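Local coordinates for protein inactive glucansucrase (Lactobacillus reuteri, PDB 5JBD) that is an inactive glucansucrase of glycoside hydrolase family 70, built round a (beta/alpha)8-type barrel and carrying a bound calcium ion, at residues A[571-576]-A[602-607]; A[442-447]-A[608-613]; A[507-512]-A[541-546]; A[567-572]-A[613-618]; A[432-437]-A[479-484]. All blocks are in the same frame, centred on the assembly; numbering follows the deposited sequence.

Contact 1: A[571-576]-A[602-607]; sequences TTENGL and KGYSNP
Glu573 and Lys602 make the salt bridge of this contact: NZ of Lys602 lies 2.9 Å from OE2 of Glu573, on its syn side and 15° out of the carboxylate plane. The lysine chain is bent at chi3 and chi4, and the same NZ also donates to Gly603 O.

Ring contacts come next. Thr571 CG2 sits 3.7 Å from the centroid of the Tyr604 ring, 29° off its normal, a CH-pi contact over the face. Lys602 NZ stands above the opposite face, displaced toward the rim.

Asn606 makes the polar contacts at the other end of the loop. Its ND2 lies 2.8 Å from Thr572 O and gives a weak bond to Gly575 O (3.4 Å, 131°), while OD1 is taken by Tyr608 N and Val609 N. Within the loop, Thr572 OG1 accepts from Gly575 N at 2.9 Å, an ST motif. A water joins Thr571 O to Tyr604 OH.

The loop between strands 564-571 and 576-577 is thus fastened to the end of strand 596-605 by unlike means: an ion pair on the exposed side, and a buried ring and amide within, where a methyl group and an ammonium group lie over opposite faces of the tyrosine, both toward the rim.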
# COMPACT_ATOMS: atom_id res chain seq x y z
N THR A 571 -27.77 -14.81 20.93
CA THR A 571 -26.80 -15.91 20.84
C THR A 571 -27.47 -17.25 21.21
O THR A 571 -28.27 -17.30 22.15
CB THR A 571 -25.57 -15.63 21.73
OG1 THR A 571 -25.02 -14.34 21.38
CG2 THR A 571 -24.51 -16.67 21.56
N THR A 572 -27.11 -18.31 20.48
CA THR A 572 -27.54 -19.70 20.76
C THR A 572 -26.30 -20.57 20.97
O THR A 572 -25.18 -20.13 20.72
CB THR A 572 -28.35 -20.31 19.59
OG1 THR A 572 -27.49 -20.47 18.46
CG2 THR A 572 -29.54 -19.43 19.23
N GLU A 573 -26.50 -21.82 21.40
CA GLU A 573 -25.35 -22.72 21.63
C GLU A 573 -24.50 -22.92 20.37
O GLU A 573 -23.27 -23.00 20.46
CB GLU A 573 -25.80 -24.09 22.19
CG GLU A 573 -26.39 -24.05 23.61
CD GLU A 573 -25.47 -23.49 24.69
OE1 GLU A 573 -24.22 -23.60 24.58
OE2 GLU A 573 -26.01 -22.95 25.69
N ASN A 574 -25.15 -22.97 19.20
CA ASN A 574 -24.46 -23.18 17.92
C ASN A 574 -24.08 -21.92 17.14
O ASN A 574 -23.14 -21.96 16.34
CB ASN A 574 -25.29 -24.10 17.01
CG ASN A 574 -25.41 -25.51 17.57
OD1 ASN A 574 -24.53 -25.99 18.30
ND2 ASN A 574 -26.50 -26.17 17.22
N GLY A 575 -24.78 -20.81 17.37
CA GLY A 575 -24.46 -19.57 16.63
C GLY A 575 -25.29 -18.38 17.05
O GLY A 575 -25.33 -18.03 18.24
N LEU A 576 -25.93 -17.75 16.06
CA LEU A 576 -26.79 -16.58 16.27
C LEU A 576 -28.19 -16.90 15.76
O LEU A 576 -28.33 -17.74 14.87
CB LEU A 576 -26.25 -15.38 15.49
CG LEU A 576 -24.85 -14.88 15.87
CD1 LEU A 576 -24.39 -13.81 14.89
CD2 LEU A 576 -24.85 -14.34 17.29
N LYS A 602 -25.81 -15.18 29.09
CA LYS A 602 -24.80 -16.12 29.59
C LYS A 602 -23.65 -16.25 28.60
O LYS A 602 -23.76 -15.77 27.46
CB LYS A 602 -25.41 -17.50 29.83
CG LYS A 602 -25.76 -18.27 28.56
CD LYS A 602 -26.53 -19.55 28.88
CE LYS A 602 -25.60 -20.75 28.99
NZ LYS A 602 -24.97 -21.12 27.68
N GLY A 603 -22.57 -16.89 29.02
CA GLY A 603 -21.44 -17.17 28.14
C GLY A 603 -21.73 -18.31 27.15
O GLY A 603 -22.33 -19.32 27.53
N TYR A 604 -21.28 -18.14 25.90
CA TYR A 604 -21.36 -19.16 24.86
C TYR A 604 -20.01 -19.32 24.19
O TYR A 604 -19.15 -18.44 24.23
CB TYR A 604 -22.37 -18.77 23.79
CG TYR A 604 -23.80 -18.75 24.23
CD1 TYR A 604 -24.36 -17.60 24.78
CD2 TYR A 604 -24.61 -19.86 24.08
CE1 TYR A 604 -25.69 -17.57 25.16
CE2 TYR A 604 -25.95 -19.84 24.46
CZ TYR A 604 -26.48 -18.69 25.00
OH TYR A 604 -27.80 -18.65 25.39
N SER A 605 -19.85 -20.46 23.52
CA SER A 605 -18.66 -20.73 22.75
C SER A 605 -19.08 -21.43 21.47
O SER A 605 -19.44 -22.61 21.48
CB SER A 605 -17.68 -21.59 23.55
OG SER A 605 -16.47 -21.75 22.85
N ASN A 606 -19.07 -20.68 20.36
CA ASN A 606 -19.40 -21.22 19.04
C ASN A 606 -18.64 -20.41 17.97
O ASN A 606 -17.93 -19.46 18.32
CB ASN A 606 -20.93 -21.25 18.87
CG ASN A 606 -21.55 -19.87 18.80
OD1 ASN A 606 -21.11 -19.01 18.03
ND2 ASN A 606 -22.61 -19.67 19.58
N PRO A 607 -18.76 -20.77 16.67
CA PRO A 607 -17.94 -20.06 15.69
C PRO A 607 -18.19 -18.55 15.58
O PRO A 607 -17.29 -17.81 15.17
CB PRO A 607 -18.29 -20.77 14.36
CG PRO A 607 -18.76 -22.13 14.77
CD PRO A 607 -19.52 -21.87 16.04
O HOH W 1 -29.34 -15.97 24.39

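Contact 2: A[442-447]-A[608-613]; sequences AQYNVP and YVSGYL
Asn445 meets Ser610 through its side-chain amide, which engages the backbone N and O of that single residue. From CB, chi1 of -76° sets CG anti to the carbonyl carbon, and CG comes 3.6 Å from both Ser610 N and Ser610 O. One branch, OD1, accepts from Ser610 N at 2.9 Å; the bond is straight at the hydrogen (167°), although the donor stands 41° above the carbonyl plane. The other branch, ND2, donates to Ser610 O at 2.9 Å, and this acceptor lies in the plane of the Asn445 amide. A further bond from ND2 runs to Leu353 O, so the buried amide is tied to three backbone groups. A water bonded to Tyr608 O (3.0 Å) also gives a weak bond to OD1.

Around the amide, carbon atoms make most of the remaining contacts. Ser610 CB meets the edge of the Tyr444 ring at CD2, 3.8 Å away, while Ser610 OG is bound by Arg359. Pro447 rests its CB 3.8 Å from Leu613 CD2 and its CD against Tyr608 O.

Asn445 occupies the N-cap position of helix 446-455 but makes no capping bond, its amide being used across the contact. The helix leads into strand 460-464 of the parallel barrel, and strand 612-618 belongs to the antiparallel sheet: a junction between the barrel and the beta domain packed beside it.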
# COMPACT_ATOMS: atom_id res chain seq x y z
N ALA A 442 -7.78 -17.16 12.97
CA ALA A 442 -8.78 -16.15 12.66
C ALA A 442 -9.35 -15.49 13.91
O ALA A 442 -9.30 -16.03 15.01
CB ALA A 442 -9.93 -16.78 11.86
N GLN A 443 -9.90 -14.29 13.71
CA GLN A 443 -10.46 -13.50 14.81
C GLN A 443 -11.67 -14.16 15.43
O GLN A 443 -12.54 -14.65 14.74
CB GLN A 443 -10.87 -12.11 14.29
CG GLN A 443 -9.69 -11.20 14.04
CD GLN A 443 -9.11 -10.70 15.33
OE1 GLN A 443 -8.01 -11.09 15.74
NE2 GLN A 443 -9.84 -9.85 16.00
N TYR A 444 -11.73 -14.11 16.76
CA TYR A 444 -12.94 -14.45 17.51
C TYR A 444 -13.92 -13.27 17.48
O TYR A 444 -13.52 -12.12 17.27
CB TYR A 444 -12.60 -14.78 18.96
CG TYR A 444 -11.92 -16.13 19.17
CD1 TYR A 444 -10.60 -16.34 18.78
CD2 TYR A 444 -12.61 -17.18 19.75
CE1 TYR A 444 -9.99 -17.58 18.96
CE2 TYR A 444 -12.01 -18.42 19.95
CZ TYR A 444 -10.70 -18.61 19.55
OH TYR A 444 -10.11 -19.85 19.74
N ASN A 445 -15.20 -13.57 17.69
CA ASN A 445 -16.24 -12.56 17.89
C ASN A 445 -16.37 -11.51 16.79
O ASN A 445 -16.55 -10.32 17.08
CB ASN A 445 -16.02 -11.85 19.26
CG ASN A 445 -16.43 -12.70 20.44
OD1 ASN A 445 -17.59 -13.16 20.56
ND2 ASN A 445 -15.51 -12.88 21.37
N VAL A 446 -16.29 -11.93 15.52
CA VAL A 446 -16.39 -10.97 14.42
C VAL A 446 -17.75 -10.24 14.42
O VAL A 446 -17.78 -9.00 14.28
CB VAL A 446 -16.05 -11.62 13.05
CG1 VAL A 446 -16.31 -10.65 11.90
CG2 VAL A 446 -14.58 -12.03 13.04
N PRO A 447 -18.86 -10.96 14.60
CA PRO A 447 -20.16 -10.27 14.68
C PRO A 447 -20.24 -9.20 15.78
O PRO A 447 -20.72 -8.10 15.51
CB PRO A 447 -21.14 -11.40 14.94
CG PRO A 447 -20.52 -12.59 14.28
CD PRO A 447 -19.04 -12.43 14.57
N TYR A 608 -19.40 -18.12 15.96
CA TYR A 608 -19.84 -16.74 15.85
C TYR A 608 -19.58 -15.92 17.12
O TYR A 608 -19.24 -14.74 17.02
CB TYR A 608 -21.35 -16.70 15.53
CG TYR A 608 -21.68 -17.40 14.22
CD1 TYR A 608 -21.67 -16.70 13.03
CD2 TYR A 608 -21.97 -18.78 14.18
CE1 TYR A 608 -21.95 -17.33 11.81
CE2 TYR A 608 -22.25 -19.42 12.97
CZ TYR A 608 -22.23 -18.68 11.79
OH TYR A 608 -22.50 -19.28 10.59
N VAL A 609 -19.70 -16.54 18.30
CA VAL A 609 -19.64 -15.86 19.61
C VAL A 609 -18.78 -16.64 20.61
O VAL A 609 -18.95 -17.86 20.78
CB VAL A 609 -21.06 -15.66 20.20
CG1 VAL A 609 -21.00 -14.93 21.55
CG2 VAL A 609 -21.96 -14.92 19.23
N SER A 610 -17.83 -15.94 21.23
CA SER A 610 -17.05 -16.42 22.36
C SER A 610 -17.23 -15.41 23.50
O SER A 610 -16.45 -14.45 23.63
CB SER A 610 -15.59 -16.54 21.96
OG SER A 610 -14.82 -17.09 23.01
N GLY A 611 -18.26 -15.65 24.30
CA GLY A 611 -18.81 -14.66 25.23
C GLY A 611 -20.31 -14.52 24.99
O GLY A 611 -21.04 -15.51 25.07
N TYR A 612 -20.76 -13.32 24.66
CA TYR A 612 -22.18 -13.08 24.37
C TYR A 612 -22.36 -11.96 23.37
O TYR A 612 -21.59 -10.99 23.38
CB TYR A 612 -22.94 -12.74 25.66
CG TYR A 612 -24.44 -12.55 25.45
CD1 TYR A 612 -25.29 -13.65 25.27
CD2 TYR A 612 -25.01 -11.27 25.38
CE1 TYR A 612 -26.65 -13.48 25.05
CE2 TYR A 612 -26.37 -11.09 25.16
CZ TYR A 612 -27.19 -12.20 25.01
OH TYR A 612 -28.54 -12.01 24.80
N LEU A 613 -23.41 -12.08 22.55
CA LEU A 613 -23.87 -10.99 21.67
C LEU A 613 -25.39 -10.90 21.70
O LEU A 613 -26.09 -11.91 21.50
CB LEU A 613 -23.39 -11.18 20.21
CG LEU A 613 -23.86 -10.12 19.20
CD1 LEU A 613 -23.43 -8.70 19.61
CD2 LEU A 613 -23.38 -10.45 17.80
O HOH W 2 -19.75 -12.02 18.11

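Contact 3: A[507-512]-A[541-546]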
# COMPACT_ATOMS: atom_id res chain seq x y z
N ASN A 507 -21.26 -6.38 34.17
CA ASN A 507 -20.45 -7.14 35.12
C ASN A 507 -19.03 -6.99 34.63
O ASN A 507 -18.81 -6.21 33.71
CB ASN A 507 -20.93 -8.61 35.25
CG ASN A 507 -20.81 -9.41 33.94
OD1 ASN A 507 -19.83 -9.29 33.21
ND2 ASN A 507 -21.82 -10.22 33.65
N ASN A 508 -18.05 -7.72 35.18
CA ASN A 508 -16.65 -7.45 34.83
C ASN A 508 -16.29 -7.75 33.37
O ASN A 508 -15.31 -7.20 32.87
CB ASN A 508 -15.68 -8.19 35.77
CG ASN A 508 -14.25 -7.62 35.72
OD1 ASN A 508 -14.05 -6.39 35.60
ND2 ASN A 508 -13.26 -8.51 35.76
N ASN A 509 -17.09 -8.58 32.69
CA ASN A 509 -16.80 -8.98 31.32
C ASN A 509 -17.93 -8.74 30.31
O ASN A 509 -17.87 -9.28 29.21
CB ASN A 509 -16.39 -10.46 31.30
CG ASN A 509 -15.27 -10.76 32.27
OD1 ASN A 509 -14.18 -10.18 32.17
ND2 ASN A 509 -15.53 -11.60 33.25
N LEU A 510 -18.91 -7.91 30.66
CA LEU A 510 -20.07 -7.68 29.80
C LEU A 510 -20.45 -6.21 29.83
O LEU A 510 -20.53 -5.63 30.92
CB LEU A 510 -21.24 -8.52 30.29
CG LEU A 510 -22.62 -8.38 29.60
CD1 LEU A 510 -22.62 -9.10 28.26
CD2 LEU A 510 -23.69 -8.95 30.50
N LEU A 511 -20.69 -5.61 28.66
CA LEU A 511 -21.20 -4.24 28.62
C LEU A 511 -22.42 -4.08 27.73
O LEU A 511 -22.71 -4.93 26.88
CB LEU A 511 -20.09 -3.28 28.24
CG LEU A 511 -19.55 -3.19 26.81
CD1 LEU A 511 -20.53 -2.55 25.83
CD2 LEU A 511 -18.25 -2.39 26.85
N ALA A 512 -23.13 -2.97 27.97
CA ALA A 512 -24.25 -2.51 27.15
C ALA A 512 -23.87 -1.18 26.51
O ALA A 512 -23.42 -0.25 27.21
CB ALA A 512 -25.51 -2.35 28.00
N VAL A 541 -22.52 -6.95 24.61
CA VAL A 541 -21.36 -7.71 24.24
C VAL A 541 -20.57 -8.16 25.46
O VAL A 541 -20.20 -7.34 26.30
CB VAL A 541 -20.44 -6.86 23.34
CG1 VAL A 541 -19.14 -7.60 23.04
CG2 VAL A 541 -21.18 -6.51 22.05
N GLY A 542 -20.32 -9.48 25.54
CA GLY A 542 -19.46 -10.08 26.57
C GLY A 542 -18.32 -10.88 25.95
O GLY A 542 -18.48 -11.39 24.84
N ASN A 543 -17.17 -10.94 26.62
CA ASN A 543 -15.99 -11.63 26.09
C ASN A 543 -15.50 -12.78 26.99
O ASN A 543 -14.35 -13.20 26.88
CB ASN A 543 -14.85 -10.64 25.81
CG ASN A 543 -14.18 -10.11 27.07
OD1 ASN A 543 -14.70 -10.25 28.17
ND2 ASN A 543 -13.00 -9.51 26.90
N ASP A 544 -16.37 -13.29 27.86
CA ASP A 544 -16.06 -14.44 28.71
C ASP A 544 -17.02 -15.57 28.35
O ASP A 544 -18.21 -15.53 28.67
CB ASP A 544 -16.17 -14.07 30.21
CG ASP A 544 -16.02 -15.27 31.15
OD1 ASP A 544 -15.57 -16.36 30.72
OD2 ASP A 544 -16.37 -15.12 32.32
N SER A 545 -16.48 -16.59 27.68
CA SER A 545 -17.27 -17.71 27.18
C SER A 545 -17.82 -18.63 28.28
O SER A 545 -18.68 -19.46 28.00
CB SER A 545 -16.42 -18.53 26.19
OG SER A 545 -15.25 -19.05 26.81
N ASN A 546 -17.34 -18.47 29.51
CA ASN A 546 -17.83 -19.19 30.68
C ASN A 546 -18.74 -18.36 31.61
O ASN A 546 -19.11 -18.82 32.69
CB ASN A 546 -16.64 -19.75 31.48
CG ASN A 546 -15.77 -20.69 30.66
OD1 ASN A 546 -14.56 -20.51 30.57
ND2 ASN A 546 -16.40 -21.67 30.03
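Leu510 and Leu511 pair with Gly542 and Val541 where two neighbouring strands, 510-515 and 537-542, run antiparallel in the beta domain; the touching parts point 174° apart. Leu511 and Val541 are the hydrogen-bonded pair, with Leu511 N to Val541 O and Val541 N to Leu511 O both 3.0 Å. Leu510 and Gly542 are the non-hydrogen-bonded pair, their CA atoms 4.1 Å apart. The pairing extends one step beyond the strands: Asn543 N donates to Asn509 O at 3.2 Å, nearly along the C=O axis, and the same oxygen receives a CA-H...O contact from Gly542 CA, also 3.2 Å.

Leu510 swings its CG anti to the backbone N (chi1 176°), and chi2 of 76° brings CD1 to 3.6 Å from Gly542 N, beside a residue without a side chain. At the loop end, Asn509 CB packs 3.8 Å from Asp544 CB and also approaches Asn543 OD1.

Each segment has its own Asx turn. Asn507 OD1 accepts from Asn509 N in the carbonyl plane, inside the type I turn that leads into the strand. Asp544 OD1 accepts from Asn546 N, met from above the carboxylate plane.

Asn543 ND2 bonds to Val352 O and Val541 packs on Leu353, Ala448 and Ile452, whereas Leu510 touches Val552 of another strand. Main-chain bonds thus carry the pairing; Asn507 and Asp544 shape the turns, and Asn543 together with the apolar side chains joins the strands to their surroundings.

Contact 4: A[567-572]-A[613-618]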
# COMPACT_ATOMS: atom_id res chain seq x y z
N ASN A 567 -36.00 -8.46 19.30
CA ASN A 567 -34.76 -9.21 19.46
C ASN A 567 -34.11 -9.37 18.09
O ASN A 567 -34.32 -10.37 17.39
CB ASN A 567 -35.09 -10.58 20.08
CG ASN A 567 -33.86 -11.33 20.55
OD1 ASN A 567 -32.74 -10.97 20.25
ND2 ASN A 567 -34.09 -12.41 21.31
N LEU A 568 -33.30 -8.39 17.70
CA LEU A 568 -32.67 -8.39 16.38
C LEU A 568 -31.66 -9.51 16.21
O LEU A 568 -31.67 -10.22 15.20
CB LEU A 568 -31.97 -7.06 16.11
CG LEU A 568 -31.48 -6.85 14.67
CD1 LEU A 568 -32.64 -6.41 13.78
CD2 LEU A 568 -30.38 -5.81 14.63
N ILE A 569 -30.74 -9.63 17.17
CA ILE A 569 -29.76 -10.72 17.20
C ILE A 569 -29.65 -11.21 18.63
O ILE A 569 -29.54 -10.41 19.55
CB ILE A 569 -28.36 -10.26 16.74
CG1 ILE A 569 -28.40 -9.67 15.32
CG2 ILE A 569 -27.36 -11.42 16.81
CD1 ILE A 569 -27.09 -9.10 14.84
N ASP A 570 -29.63 -12.54 18.81
CA ASP A 570 -29.37 -13.17 20.10
C ASP A 570 -28.44 -14.36 19.87
O ASP A 570 -28.32 -14.85 18.74
CB ASP A 570 -30.69 -13.61 20.76
CG ASP A 570 -30.64 -13.64 22.31
OD1 ASP A 570 -29.53 -13.64 22.90
OD2 ASP A 570 -31.72 -13.70 22.93
N THR A 571 -27.77 -14.81 20.93
CA THR A 571 -26.80 -15.91 20.84
C THR A 571 -27.47 -17.25 21.21
O THR A 571 -28.27 -17.30 22.15
CB THR A 571 -25.57 -15.63 21.73
OG1 THR A 571 -25.02 -14.34 21.38
CG2 THR A 571 -24.51 -16.67 21.56
N THR A 572 -27.11 -18.31 20.48
CA THR A 572 -27.54 -19.70 20.76
C THR A 572 -26.30 -20.57 20.97
O THR A 572 -25.18 -20.13 20.72
CB THR A 572 -28.35 -20.31 19.59
OG1 THR A 572 -27.49 -20.47 18.46
CG2 THR A 572 -29.54 -19.43 19.23
N LEU A 613 -23.41 -12.08 22.55
CA LEU A 613 -23.87 -10.99 21.67
C LEU A 613 -25.39 -10.90 21.70
O LEU A 613 -26.09 -11.91 21.50
CB LEU A 613 -23.39 -11.18 20.21
CG LEU A 613 -23.86 -10.12 19.20
CD1 LEU A 613 -23.43 -8.70 19.61
CD2 LEU A 613 -23.38 -10.45 17.80
N GLY A 614 -25.91 -9.70 21.95
CA GLY A 614 -27.34 -9.42 21.82
C GLY A 614 -27.58 -8.03 21.27
O GLY A 614 -26.86 -7.10 21.63
N VAL A 615 -28.59 -7.87 20.41
CA VAL A 615 -28.95 -6.56 19.88
C VAL A 615 -30.47 -6.35 19.88
O VAL A 615 -31.22 -7.22 19.38
CB VAL A 615 -28.39 -6.37 18.45
CG1 VAL A 615 -28.67 -4.94 17.96
CG2 VAL A 615 -26.90 -6.67 18.43
N TRP A 616 -30.90 -5.20 20.41
CA TRP A 616 -32.33 -4.85 20.54
C TRP A 616 -32.63 -3.54 19.83
O TRP A 616 -31.88 -2.57 19.99
CB TRP A 616 -32.73 -4.71 22.02
CG TRP A 616 -32.57 -6.01 22.75
CD1 TRP A 616 -31.46 -6.45 23.40
CD2 TRP A 616 -33.53 -7.06 22.84
NE1 TRP A 616 -31.67 -7.71 23.91
CE2 TRP A 616 -32.94 -8.10 23.58
CE3 TRP A 616 -34.84 -7.21 22.37
CZ2 TRP A 616 -33.61 -9.30 23.86
CZ3 TRP A 616 -35.52 -8.41 22.65
CH2 TRP A 616 -34.90 -9.43 23.38
N VAL A 617 -33.73 -3.51 19.08
CA VAL A 617 -34.20 -2.28 18.41
C VAL A 617 -35.71 -2.09 18.59
O VAL A 617 -36.43 -3.07 18.76
CB VAL A 617 -33.87 -2.25 16.89
CG1 VAL A 617 -32.36 -2.24 16.69
CG2 VAL A 617 -34.51 -3.41 16.14
N PRO A 618 -36.19 -0.84 18.53
CA PRO A 618 -37.64 -0.64 18.62
C PRO A 618 -38.46 -1.40 17.57
O PRO A 618 -38.04 -1.54 16.42
CB PRO A 618 -37.80 0.88 18.43
CG PRO A 618 -36.49 1.45 18.90
CD PRO A 618 -35.46 0.44 18.50
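Asn567 and Trp616 are brought together by their torsions: chi1 of -169° sets the asparagine CG anti to its backbone N, the tryptophan CG stands anti to its carbonyl carbon, and chi2 of 90° turns the indole, one face of which lies against Asn567 CA. Asn567 CB is 3.4 Å from Trp616 CZ3. The amide and ring planes are inclined by 24°. Asn567 ND2 donates to Asp570 OD2 at 3.1 Å, on its anti side, and to Pro586 O, which fixes the rotation of the amide above the indole. OD2 of Asp570 has further partners in Ser583 and Asn585.

The strands run antiparallel, their axes 4.7 Å apart at closest. Val615 N donates to Ile569 O at 2.8 Å. In return Val615 O receives two weak bonds, from Leu568 N (2.9 Å) and Ile569 N (3.3 Å), so that two residues of one strand face one of the other. At the far end Thr571 OG1 donates to Leu613 O at 2.7 Å, in the carbonyl plane and on a lone pair.

Leu568 and Val615 lie side by side, CD2 to CG1 3.8 Å, on the side facing helix 483-496, where Leu568 touches Ala492 and Ile569 touches Leu489. Doubled residues opposite one, with the register shifted by one, define a classic beta bulge, here inside the antiparallel sheet of the beta domain.

Contact 5: A[432-437]-A[479-484]; sequences ADQEKT and KSIYYD
Glu435 and Ile481 bring the two backbones nearest, with CA atoms 7.4 Å apart, as the C-terminal end of helix 420-434 faces the type I turn Ser480 to Tyr483 that leads into helix 483-496. At that separation the side chains have to span the gap.

Gln434 does so with an extended chain: CG is anti to the backbone N (chi1 -170°) and CD continues the line. CG lies 3.8 Å from Tyr482 CE2, and NE2 comes to 3.5 Å from the same carbon, with amide and ring planes 86° apart. Gln434 and Ile481 pass alongside one another, pointing opposite ways, OE1 reaching 4.1 Å from Ile481 CG2. That methyl in turn sits over the centre of the Tyr482 ring. Farther out, Glu435 OE2 approaches Ile481 CD1 at 4.2 Å.

A water carries a polar link. It is 2.8 Å from Ser480 OG and accepts a weak bond from Gln434 NE2. Ser480 OG also accepts from Tyr482 N at 3.0 Å, a straight capping bond (169°). Lys439 NZ binds Gln434 O and, weakly, Tyr482 OH, while the tyrosine packs on Val446 and Pro447.

No direct hydrogen bond crosses between the segments. The small interface, 208 Å², therefore rests on van der Waals contact, with indirect polar links through one water and Lys439; the Ser480 hydroxyl meets that water, accepts the turn's capping bond, and bonds weakly to Asp467 O.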
# COMPACT_ATOMS: atom_id res chain seq x y z
N ALA A 432 -10.86 -22.87 6.70
CA ALA A 432 -11.22 -23.96 7.62
C ALA A 432 -11.21 -23.45 9.06
O ALA A 432 -12.14 -23.72 9.82
CB ALA A 432 -10.27 -25.13 7.46
N ASP A 433 -10.19 -22.68 9.42
CA ASP A 433 -10.08 -22.12 10.78
C ASP A 433 -11.19 -21.13 11.11
O ASP A 433 -11.74 -21.15 12.22
CB ASP A 433 -8.70 -21.48 11.00
CG ASP A 433 -8.45 -21.12 12.43
OD1 ASP A 433 -8.26 -22.04 13.26
OD2 ASP A 433 -8.41 -19.90 12.75
N GLN A 434 -11.55 -20.28 10.15
CA GLN A 434 -12.62 -19.28 10.36
C GLN A 434 -13.95 -19.92 10.78
O GLN A 434 -14.70 -19.33 11.57
CB GLN A 434 -12.80 -18.43 9.09
CG GLN A 434 -13.69 -17.20 9.24
CD GLN A 434 -13.81 -16.40 7.94
OE1 GLN A 434 -14.10 -16.95 6.86
NE2 GLN A 434 -13.56 -15.11 8.03
N GLU A 435 -14.23 -21.13 10.29
CA GLU A 435 -15.48 -21.84 10.62
C GLU A 435 -15.51 -22.51 12.00
O GLU A 435 -16.58 -22.89 12.47
CB GLU A 435 -15.76 -22.91 9.55
CG GLU A 435 -15.97 -22.31 8.18
CD GLU A 435 -17.03 -23.03 7.40
OE1 GLU A 435 -16.75 -24.14 6.92
OE2 GLU A 435 -18.14 -22.47 7.29
N LYS A 436 -14.34 -22.66 12.64
CA LYS A 436 -14.23 -23.35 13.91
C LYS A 436 -14.69 -22.50 15.10
O LYS A 436 -14.68 -21.27 15.05
CB LYS A 436 -12.78 -23.78 14.17
CG LYS A 436 -12.28 -24.86 13.23
CD LYS A 436 -10.81 -25.15 13.45
CE LYS A 436 -10.28 -26.13 12.41
NZ LYS A 436 -8.89 -26.55 12.71
N THR A 437 -15.11 -23.18 16.16
CA THR A 437 -15.31 -22.54 17.47
C THR A 437 -13.94 -22.14 18.05
O THR A 437 -13.72 -20.97 18.38
CB THR A 437 -16.07 -23.48 18.41
OG1 THR A 437 -17.39 -23.70 17.88
CG2 THR A 437 -16.18 -22.91 19.83
N LYS A 479 -20.62 -15.78 -0.45
CA LYS A 479 -20.79 -15.06 0.80
C LYS A 479 -19.94 -15.69 1.91
O LYS A 479 -19.79 -16.92 1.99
CB LYS A 479 -22.26 -15.05 1.23
CG LYS A 479 -23.17 -14.27 0.31
CD LYS A 479 -24.61 -14.49 0.74
CE LYS A 479 -25.57 -13.63 -0.07
NZ LYS A 479 -26.96 -13.85 0.42
N SER A 480 -19.42 -14.83 2.78
CA SER A 480 -18.69 -15.27 3.98
C SER A 480 -19.67 -15.84 4.99
O SER A 480 -20.86 -15.52 4.99
CB SER A 480 -17.93 -14.08 4.61
OG SER A 480 -17.54 -14.37 5.95
N ILE A 481 -19.16 -16.67 5.88
CA ILE A 481 -19.94 -17.09 7.06
C ILE A 481 -20.55 -15.90 7.83
O ILE A 481 -21.62 -16.02 8.43
CB ILE A 481 -19.05 -17.98 8.00
CG1 ILE A 481 -19.85 -18.61 9.14
CG2 ILE A 481 -17.81 -17.23 8.52
CD1 ILE A 481 -19.05 -19.51 10.07
N TYR A 482 -19.88 -14.75 7.83
CA TYR A 482 -20.36 -13.59 8.59
C TYR A 482 -21.31 -12.65 7.83
O TYR A 482 -21.73 -11.65 8.39
CB TYR A 482 -19.17 -12.80 9.14
CG TYR A 482 -18.24 -13.62 9.99
CD1 TYR A 482 -18.73 -14.33 11.10
CD2 TYR A 482 -16.87 -13.70 9.71
CE1 TYR A 482 -17.88 -15.10 11.87
CE2 TYR A 482 -16.02 -14.48 10.49
CZ TYR A 482 -16.53 -15.17 11.58
OH TYR A 482 -15.69 -15.93 12.37
N TYR A 483 -21.67 -12.99 6.59
CA TYR A 483 -22.54 -12.11 5.77
C TYR A 483 -23.87 -11.77 6.47
O TYR A 483 -24.27 -10.59 6.52
CB TYR A 483 -22.80 -12.72 4.37
CG TYR A 483 -23.72 -11.88 3.48
CD1 TYR A 483 -25.11 -11.94 3.60
CD2 TYR A 483 -23.19 -11.00 2.52
CE1 TYR A 483 -25.94 -11.16 2.82
CE2 TYR A 483 -24.01 -10.25 1.72
CZ TYR A 483 -25.38 -10.33 1.87
OH TYR A 483 -26.22 -9.59 1.09
N ASP A 484 -24.55 -12.78 7.00
CA ASP A 484 -25.89 -12.56 7.56
C ASP A 484 -25.84 -11.63 8.78
O ASP A 484 -26.66 -10.70 8.90
CB ASP A 484 -26.58 -13.88 7.92
CG ASP A 484 -27.09 -14.65 6.70
OD1 ASP A 484 -27.23 -14.07 5.61
OD2 ASP A 484 -27.36 -15.85 6.86
O HOH W 3 -15.07 -13.35 6.61

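Following the chain, contact 5 opens first at 432-437 and contact 2 opens soon after at 442-447; contact 5 closes at 479-484, before contact 2 does, so the two cross. Contact 3, 507-512 with 541-546, is a shorter loop nested wholly inside contact 2. Contacts 4 and 1 then start from one stretch, sharing Thr571 and Thr572. Contact 1 closes at 602-607, still within the loop of contact 2, which ends at 608-613; contact 4 closes last along strand 612-618 and crosses contact 2. Contacts 1, 3 and 4 bind strands and loops of the beta domain together, contact 5 joins helical ends, and contact 2 connects these two regions.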